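Local structure of pseudopilin EpsI (Vibrio vulnificus, 2RET) at residues 67-72 with 79-84; 36-41 with 49-54. The protein probably serves, through the soluble periplasmic part in this chain, as a minor pseudopilin of the type II secretion system that exports proteases and toxins from the periplasm. The protein carries 2 engineered substitutions. All blocks are in the same frame, centred on the assembly; numbering follows the deposited sequence.

Interaction 1. Residues 67-72 with 79-84; sequences DVSVAA and IITVRS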
ATOM      1  N   ASP A  67      23.088  -3.818  13.898  1.00 22.57           N
ATOM      2  CA  ASP A  67      22.931  -4.730  15.023  1.00 23.17           C
ATOM      3  C   ASP A  67      22.808  -3.901  16.270  1.00 22.58           C
ATOM      4  O   ASP A  67      23.508  -2.901  16.438  1.00 23.59           O
ATOM      5  CB  ASP A  67      24.136  -5.636  15.169  1.00 23.63           C
ATOM      6  CG  ASP A  67      24.129  -6.783  14.187  1.00 26.35           C
ATOM      7  OD1 ASP A  67      23.025  -7.273  13.835  1.00 32.01           O
ATOM      8  OD2 ASP A  67      25.233  -7.228  13.801  1.00 28.58           O
ATOM      9  N   VAL A  68      21.874  -4.303  17.113  1.00 22.38           N
ATOM     10  CA  VAL A  68      21.730  -3.815  18.471  1.00 21.78           C
ATOM     11  C   VAL A  68      22.053  -5.025  19.371  1.00 22.24           C
ATOM     12  O   VAL A  68      21.414  -6.084  19.270  1.00 21.43           O
ATOM     13  CB  VAL A  68      20.304  -3.324  18.772  1.00 22.00           C
ATOM     14  CG1 VAL A  68      20.201  -2.802  20.242  1.00 22.45           C
ATOM     15  CG2 VAL A  68      19.864  -2.217  17.767  1.00 19.21           C
ATOM     16  N   SER A  69      23.074  -4.871  20.210  1.00 22.31           N
ATOM     17  CA  SER A  69      23.470  -5.904  21.161  1.00 22.64           C
ATOM     18  C   SER A  69      23.413  -5.320  22.568  1.00 21.26           C
ATOM     19  O   SER A  69      23.673  -4.142  22.750  1.00 21.92           O
ATOM     20  CB  SER A  69      24.860  -6.443  20.825  1.00 22.78           C
ATOM     21  OG  SER A  69      25.801  -5.409  20.782  1.00 27.90           O
ATOM     22  N   VAL A  70      23.024  -6.146  23.537  1.00 20.10           N
ATOM     23  CA  VAL A  70      22.850  -5.766  24.948  1.00 18.59           C
ATOM     24  C   VAL A  70      23.573  -6.810  25.821  1.00 18.33           C
ATOM     25  O   VAL A  70      23.458  -8.023  25.634  1.00 17.38           O
ATOM     26  CB  VAL A  70      21.353  -5.574  25.340  1.00 18.79           C
ATOM     27  CG1 VAL A  70      21.189  -5.129  26.821  1.00 16.15           C
ATOM     28  CG2 VAL A  70      20.654  -4.551  24.399  1.00 16.05           C
ATOM     29  N   ALA A  71      24.366  -6.283  26.742  1.00 18.57           N
ATOM     30  CA  ALA A  71      25.269  -7.044  27.596  1.00 17.77           C
ATOM     31  C   ALA A  71      25.155  -6.533  29.046  1.00 17.84           C
ATOM     32  O   ALA A  71      24.679  -5.402  29.305  1.00 16.94           O
ATOM     33  CB  ALA A  71      26.712  -6.935  27.067  1.00 17.51           C
ATOM     34  N   ALA A  72      25.608  -7.378  29.980  1.00 18.40           N
ATOM     35  CA  ALA A  72      25.590  -7.089  31.408  1.00 17.92           C
ATOM     36  C   ALA A  72      26.769  -6.204  31.913  1.00 18.07           C
ATOM     37  O   ALA A  72      26.722  -5.615  33.008  1.00 16.84           O
ATOM     38  CB  ALA A  72      25.521  -8.415  32.142  1.00 18.71           C
ATOM     39  N   ILE A  79      23.978 -10.673  25.798  1.00 22.29           N
ATOM     40  CA  ILE A  79      22.929 -11.605  26.088  1.00 22.50           C
ATOM     41  C   ILE A  79      22.106 -11.721  24.815  1.00 22.80           C
ATOM     42  O   ILE A  79      21.703 -12.804  24.437  1.00 22.14           O
ATOM     43  CB  ILE A  79      22.066 -11.093  27.293  1.00 22.40           C
ATOM     44  CG1 ILE A  79      22.919 -11.055  28.564  1.00 24.42           C
ATOM     45  CG2 ILE A  79      20.752 -11.899  27.486  1.00 20.04           C
ATOM     46  CD1 ILE A  79      23.664 -12.359  28.872  1.00 24.83           C
ATOM     47  N   ILE A  80      21.861 -10.589  24.162  1.00 24.04           N
ATOM     48  CA  ILE A  80      21.039 -10.557  22.949  1.00 25.41           C
ATOM     49  C   ILE A  80      21.649  -9.669  21.873  1.00 25.12           C
ATOM     50  O   ILE A  80      22.221  -8.629  22.153  1.00 24.53           O
ATOM     51  CB  ILE A  80      19.563 -10.138  23.285  1.00 25.60           C
ATOM     52  CG1 ILE A  80      18.657 -10.199  22.040  1.00 26.63           C
ATOM     53  CG2 ILE A  80      19.525  -8.818  23.934  1.00 25.67           C
ATOM     54  CD1 ILE A  80      18.286 -11.607  21.641  1.00 28.46           C
ATOM     55  N   THR A  81      21.577 -10.148  20.644  1.00 25.64           N
ATOM     56  CA  THR A  81      21.878  -9.350  19.475  1.00 26.34           C
ATOM     57  C   THR A  81      20.728  -9.502  18.482  1.00 26.19           C
ATOM     58  O   THR A  81      20.269 -10.613  18.227  1.00 25.57           O
ATOM     59  CB  THR A  81      23.202  -9.760  18.807  1.00 26.57           C
ATOM     60  OG1 THR A  81      24.289  -9.353  19.624  1.00 29.16           O
ATOM     61  CG2 THR A  81      23.367  -9.055  17.480  1.00 27.80           C
ATOM     62  N   VAL A  82      20.280  -8.362  17.934  1.00 26.53           N
ATOM     63  CA  VAL A  82      19.218  -8.304  16.939  1.00 26.05           C
ATOM     64  C   VAL A  82      19.657  -7.414  15.781  1.00 25.15           C
ATOM     65  O   VAL A  82      20.112  -6.271  15.980  1.00 23.27           O
ATOM     66  CB  VAL A  82      17.883  -7.783  17.529  1.00 26.39           C
ATOM     67  CG1 VAL A  82      16.776  -7.785  16.462  1.00 26.97           C
ATOM     68  CG2 VAL A  82      17.453  -8.635  18.729  1.00 27.45           C
ATOM     69  N   ARG A  83      19.485  -7.967  14.576  1.00 25.10           N
ATOM     70  CA  ARG A  83      19.784  -7.279  13.301  1.00 25.05           C
ATOM     71  C   ARG A  83      18.510  -6.727  12.732  1.00 24.07           C
ATOM     72  O   ARG A  83      17.491  -7.400  12.742  1.00 23.88           O
ATOM     73  CB  ARG A  83      20.400  -8.239  12.268  1.00 25.48           C
ATOM     74  CG  ARG A  83      20.783  -7.558  10.942  1.00 26.61           C
ATOM     75  CD  ARG A  83      21.841  -8.359  10.225  1.00 27.10           C
ATOM     76  NE  ARG A  83      23.095  -8.390  10.971  1.00 29.90           N
ATOM     77  CZ  ARG A  83      24.193  -9.042  10.589  1.00 30.02           C
ATOM     78  NH1 ARG A  83      24.224  -9.725   9.448  1.00 30.28           N
ATOM     79  NH2 ARG A  83      25.281  -8.996  11.347  1.00 29.02           N
ATOM     80  N   SER A  84      18.572  -5.499  12.230  1.00 23.15           N
ATOM     81  CA  SER A  84      17.438  -4.871  11.587  1.00 22.55           C
ATOM     82  C   SER A  84      17.882  -4.192  10.321  1.00 21.33           C
ATOM     83  O   SER A  84      19.048  -3.967  10.128  1.00 19.85           O
ATOM     84  CB  SER A  84      16.803  -3.843  12.509  1.00 22.55           C
ATOM     85  OG  SER A  84      16.505  -4.454  13.725  1.00 22.95           O
TER
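Two antiparallel strands of a beta hairpin, 63-71 and 80-87, meet here at one edge of the four-stranded sheet, with 80-87 outermost, their short segments running 168° apart. V68 and V82 form a hydrogen-bonded pair, V68 N to V82 O and V82 N to V68 O both measuring 2.9 Å. At the turn end the pattern is doubled: V70 O takes a 2.7 Å bond from I79 N and a weak, longer one from I80 N, so two residues face V70 in a classic beta bulge. On the face of D67, S69, T81 and R83, R83 grips the D67 carboxylate side-on in a two-pronged salt bridge. R83 NE reaches D67 OD1 at 3.1 Å, from above the carboxylate plane, while R83 NH2 meets the syn lone pair of D67 OD2 at 3.0 Å in a nearly straight bond. A bend at chi3 (-65°) brings the guanidinium round, and its plane lies 27° from that of the carboxylate. On the other face I80 CG2 packs 4.0 Å from V70 CB. That apolar face turns to helix 8-30, where V70 touches V20 and I80 touches A17, while the backbones of D67, S69 and A71 bond onward to strand 47-56.

Interaction 2. Residues 36-41 with 49-54; sequences KASNGE and WYWKVA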
ATOM      1  N   LYS A  36      25.084   5.039  12.794  1.00 23.86           N
ATOM      2  CA  LYS A  36      26.504   5.022  13.127  1.00 23.22           C
ATOM      3  C   LYS A  36      26.724   4.123  14.331  1.00 21.77           C
ATOM      4  O   LYS A  36      25.770   3.778  15.037  1.00 21.50           O
ATOM      5  CB  LYS A  36      27.010   6.450  13.403  1.00 23.59           C
ATOM      6  CG  LYS A  36      26.307   7.164  14.568  1.00 24.77           C
ATOM      7  CD  LYS A  36      26.525   8.698  14.529  1.00 26.29           C
ATOM      8  CE  LYS A  36      26.674   9.296  15.932  1.00 26.78           C
ATOM      9  NZ  LYS A  36      25.950   8.482  16.987  1.00 27.47           N
ATOM     10  N   ALA A  37      27.974   3.716  14.532  1.00 20.52           N
ATOM     11  CA  ALA A  37      28.370   2.997  15.742  1.00 19.63           C
ATOM     12  C   ALA A  37      28.100   3.909  16.938  1.00 18.89           C
ATOM     13  O   ALA A  37      28.510   5.084  16.951  1.00 17.52           O
ATOM     14  CB  ALA A  37      29.852   2.583  15.693  1.00 19.26           C
ATOM     15  N   SER A  38      27.350   3.375  17.899  1.00 18.25           N
ATOM     16  CA  SER A  38      27.082   4.071  19.154  1.00 18.07           C
ATOM     17  C   SER A  38      26.900   3.080  20.296  1.00 17.32           C
ATOM     18  O   SER A  38      26.773   1.875  20.075  1.00 16.38           O
ATOM     19  CB  SER A  38      25.847   4.950  19.023  1.00 18.04           C
ATOM     20  OG  SER A  38      24.761   4.183  18.544  1.00 19.57           O
ATOM     21  N   ASN A  39      26.904   3.607  21.513  1.00 17.13           N
ATOM     22  CA  ASN A  39      26.745   2.800  22.715  1.00 17.67           C
ATOM     23  C   ASN A  39      26.269   3.600  23.922  1.00 17.71           C
ATOM     24  O   ASN A  39      26.425   4.833  24.008  1.00 17.18           O
ATOM     25  CB  ASN A  39      28.047   2.092  23.067  1.00 17.87           C
ATOM     26  CG  ASN A  39      29.120   3.058  23.576  1.00 19.08           C
ATOM     27  OD1 ASN A  39      29.241   3.263  24.779  1.00 21.22           O
ATOM     28  ND2 ASN A  39      29.873   3.673  22.663  1.00 16.93           N
ATOM     29  N   GLY A  40      25.668   2.878  24.857  1.00 17.76           N
ATOM     30  CA  GLY A  40      25.271   3.469  26.125  1.00 17.66           C
ATOM     31  C   GLY A  40      24.733   2.439  27.111  1.00 17.40           C
ATOM     32  O   GLY A  40      24.952   1.226  26.970  1.00 16.62           O
ATOM     33  N   GLU A  41      23.972   2.970  28.061  1.00 17.48           N
ATOM     34  CA  GLU A  41      23.438   2.268  29.201  1.00 18.00           C
ATOM     35  C   GLU A  41      21.958   2.538  29.351  1.00 17.35           C
ATOM     36  O   GLU A  41      21.514   3.630  29.141  1.00 18.11           O
ATOM     37  CB  GLU A  41      24.060   2.774  30.485  1.00 17.70           C
ATOM     38  CG  GLU A  41      25.503   2.600  30.566  1.00 19.91           C
ATOM     39  CD  GLU A  41      26.058   3.152  31.844  1.00 21.03           C
ATOM     40  OE1 GLU A  41      25.289   3.726  32.650  1.00 20.46           O
ATOM     41  OE2 GLU A  41      27.268   2.987  32.048  1.00 22.82           O
ATOM     42  N   TRP A  49      22.022  -2.075  31.920  1.00 22.14           N
ATOM     43  CA  TRP A  49      22.350  -2.792  30.708  1.00 22.03           C
ATOM     44  C   TRP A  49      23.177  -1.958  29.725  1.00 21.70           C
ATOM     45  O   TRP A  49      22.930  -0.787  29.545  1.00 21.93           O
ATOM     46  CB  TRP A  49      21.069  -3.230  30.021  1.00 22.91           C
ATOM     47  CG  TRP A  49      20.178  -4.037  30.865  1.00 22.48           C
ATOM     48  CD1 TRP A  49      19.158  -3.582  31.627  1.00 24.43           C
ATOM     49  CD2 TRP A  49      20.193  -5.454  31.021  1.00 22.72           C
ATOM     50  NE1 TRP A  49      18.547  -4.618  32.261  1.00 25.48           N
ATOM     51  CE2 TRP A  49      19.169  -5.781  31.924  1.00 21.61           C
ATOM     52  CE3 TRP A  49      21.018  -6.462  30.547  1.00 22.94           C
ATOM     53  CZ2 TRP A  49      18.898  -7.071  32.313  1.00 23.88           C
ATOM     54  CZ3 TRP A  49      20.758  -7.766  30.957  1.00 25.03           C
ATOM     55  CH2 TRP A  49      19.690  -8.054  31.809  1.00 23.76           C
ATOM     56  N   TYR A  50      24.126  -2.592  29.054  1.00 20.85           N
ATOM     57  CA  TYR A  50      25.044  -1.900  28.160  1.00 20.83           C
ATOM     58  C   TYR A  50      24.739  -2.265  26.706  1.00 20.41           C
ATOM     59  O   TYR A  50      24.983  -3.389  26.274  1.00 20.47           O
ATOM     60  CB  TYR A  50      26.484  -2.228  28.514  1.00 21.06           C
ATOM     61  CG  TYR A  50      26.843  -1.778  29.906  1.00 21.73           C
ATOM     62  CD1 TYR A  50      27.493  -0.571  30.126  1.00 23.99           C
ATOM     63  CD2 TYR A  50      26.504  -2.552  31.010  1.00 20.96           C
ATOM     64  CE1 TYR A  50      27.793  -0.154  31.425  1.00 24.10           C
ATOM     65  CE2 TYR A  50      26.801  -2.148  32.299  1.00 22.31           C
ATOM     66  CZ  TYR A  50      27.443  -0.964  32.500  1.00 22.98           C
ATOM     67  OH  TYR A  50      27.729  -0.593  33.783  1.00 22.94           O
ATOM     68  N   TRP A  51      24.215  -1.293  25.959  1.00 19.78           N
ATOM     69  CA  TRP A  51      23.834  -1.522  24.604  1.00 19.60           C
ATOM     70  C   TRP A  51      24.870  -0.971  23.637  1.00 19.25           C
ATOM     71  O   TRP A  51      25.636  -0.081  23.945  1.00 18.88           O
ATOM     72  CB  TRP A  51      22.422  -0.985  24.312  1.00 19.85           C
ATOM     73  CG  TRP A  51      22.257   0.480  24.547  1.00 19.95           C
ATOM     74  CD1 TRP A  51      21.768   1.061  25.671  1.00 20.22           C
ATOM     75  CD2 TRP A  51      22.592   1.555  23.648  1.00 20.34           C
ATOM     76  NE1 TRP A  51      21.771   2.422  25.542  1.00 20.38           N
ATOM     77  CE2 TRP A  51      22.272   2.762  24.312  1.00 21.11           C
ATOM     78  CE3 TRP A  51      23.135   1.618  22.350  1.00 20.86           C
ATOM     79  CZ2 TRP A  51      22.459   4.033  23.721  1.00 19.87           C
ATOM     80  CZ3 TRP A  51      23.345   2.891  21.765  1.00 19.26           C
ATOM     81  CH2 TRP A  51      23.001   4.074  22.460  1.00 20.46           C
ATOM     82  N   LYS A  52      24.869  -1.541  22.451  1.00 19.55           N
ATOM     83  CA  LYS A  52      25.729  -1.114  21.375  1.00 20.71           C
ATOM     84  C   LYS A  52      24.935  -1.242  20.086  1.00 20.32           C
ATOM     85  O   LYS A  52      24.318  -2.279  19.833  1.00 20.18           O
ATOM     86  CB  LYS A  52      26.954  -2.024  21.278  1.00 21.74           C
ATOM     87  CG  LYS A  52      28.125  -1.573  22.045  1.00 25.14           C
ATOM     88  CD  LYS A  52      29.228  -2.631  22.073  1.00 28.70           C
ATOM     89  CE  LYS A  52      29.993  -2.548  23.412  1.00 31.58           C
ATOM     90  NZ  LYS A  52      30.970  -3.669  23.571  1.00 33.09           N
ATOM     91  N   VAL A  53      24.970  -0.181  19.284  1.00 20.60           N
ATOM     92  CA  VAL A  53      24.501  -0.183  17.896  1.00 20.27           C
ATOM     93  C   VAL A  53      25.713  -0.232  16.955  1.00 19.89           C
ATOM     94  O   VAL A  53      26.630   0.562  17.085  1.00 20.60           O
ATOM     95  CB  VAL A  53      23.673   1.084  17.639  1.00 20.31           C
ATOM     96  CG1 VAL A  53      23.213   1.168  16.187  1.00 18.25           C
ATOM     97  CG2 VAL A  53      22.496   1.116  18.622  1.00 20.61           C
ATOM     98  N   ALA A  54      25.706  -1.186  16.027  1.00 19.78           N
ATOM     99  CA  ALA A  54      26.769  -1.389  15.041  1.00 19.10           C
ATOM    100  C   ALA A  54      26.196  -1.556  13.617  1.00 18.88           C
ATOM    101  O   ALA A  54      25.542  -2.562  13.354  1.00 18.53           O
ATOM    102  CB  ALA A  54      27.568  -2.650  15.394  1.00 19.02           C
TER
HETATM  103  O   HOH W   1      20.158   4.694  27.116  1.00 45.90           O
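Backbone hydrogen bonds between antiparallel strands 38-44 and 47-56 define this hairpin contact, and one indole lies across it. S38 and V53 exchange two bonds: S38 N reaches a lone pair of V53 O at 3.0 Å, whereas V53 N sits above the carbonyl plane of S38 O at 2.8 Å. G40 and W51 form the next hydrogen-bonded pair, with W51 N to G40 O at 2.8 Å and G40 N to W51 O at 3.1 Å. Both of these donors stand about 30° or more out of the acceptor's carbonyl plane, so neither bond lies on a lone pair of its acceptor.

The W51 side chain takes the crowded position between backbone N and carbonyl carbon (chi1 59°), which lays its ring across the backbone of N39 and G40. G40 N lies 3.3 Å above the ring plane, over its centre, and G40 CA makes a CH-pi contact with the five-membered ring. S38 OG approaches the same indole at its edge, in plane. The indole nitrogen finds its acceptor in a water, 3.2 Å from W51 NE1, and that water in turn donates to E41 O at 2.7 Å. W49 NE1, by contrast, is satisfied by L44 O farther along the hairpin.

On the opposite face E41 runs alongside Y50, with E41 OE2 3.2 Å from Y50 CE1 and the carboxylate turned 78° from the ring plane. The chemistry implies a join held by main-chain amides, where glycine's bare backbone lets the indole lie close and a water bridges its N-H to the partner strand.

In the fold
Following the chain from helix 8-30, interaction 2 comes first: strand 38-44 turns into 47-56 and the pairing of 36-41 with 49-54 closes a short hairpin. Strand 63-71 then returns beside 47-56, and interaction 1 closes a second hairpin with 80-87. The two closures lie in series, neither nested nor crossed, and their centres are about 9 Å apart. Strands 47-56 and 63-71 join them at the middle of the four-stranded antiparallel sheet, by probable hydrogen bonds from D67 N to A54 O and from Y50 N to A71 O. V70 CG1 packing on W49 CB ties the two contacts together on the face toward helix 8-30.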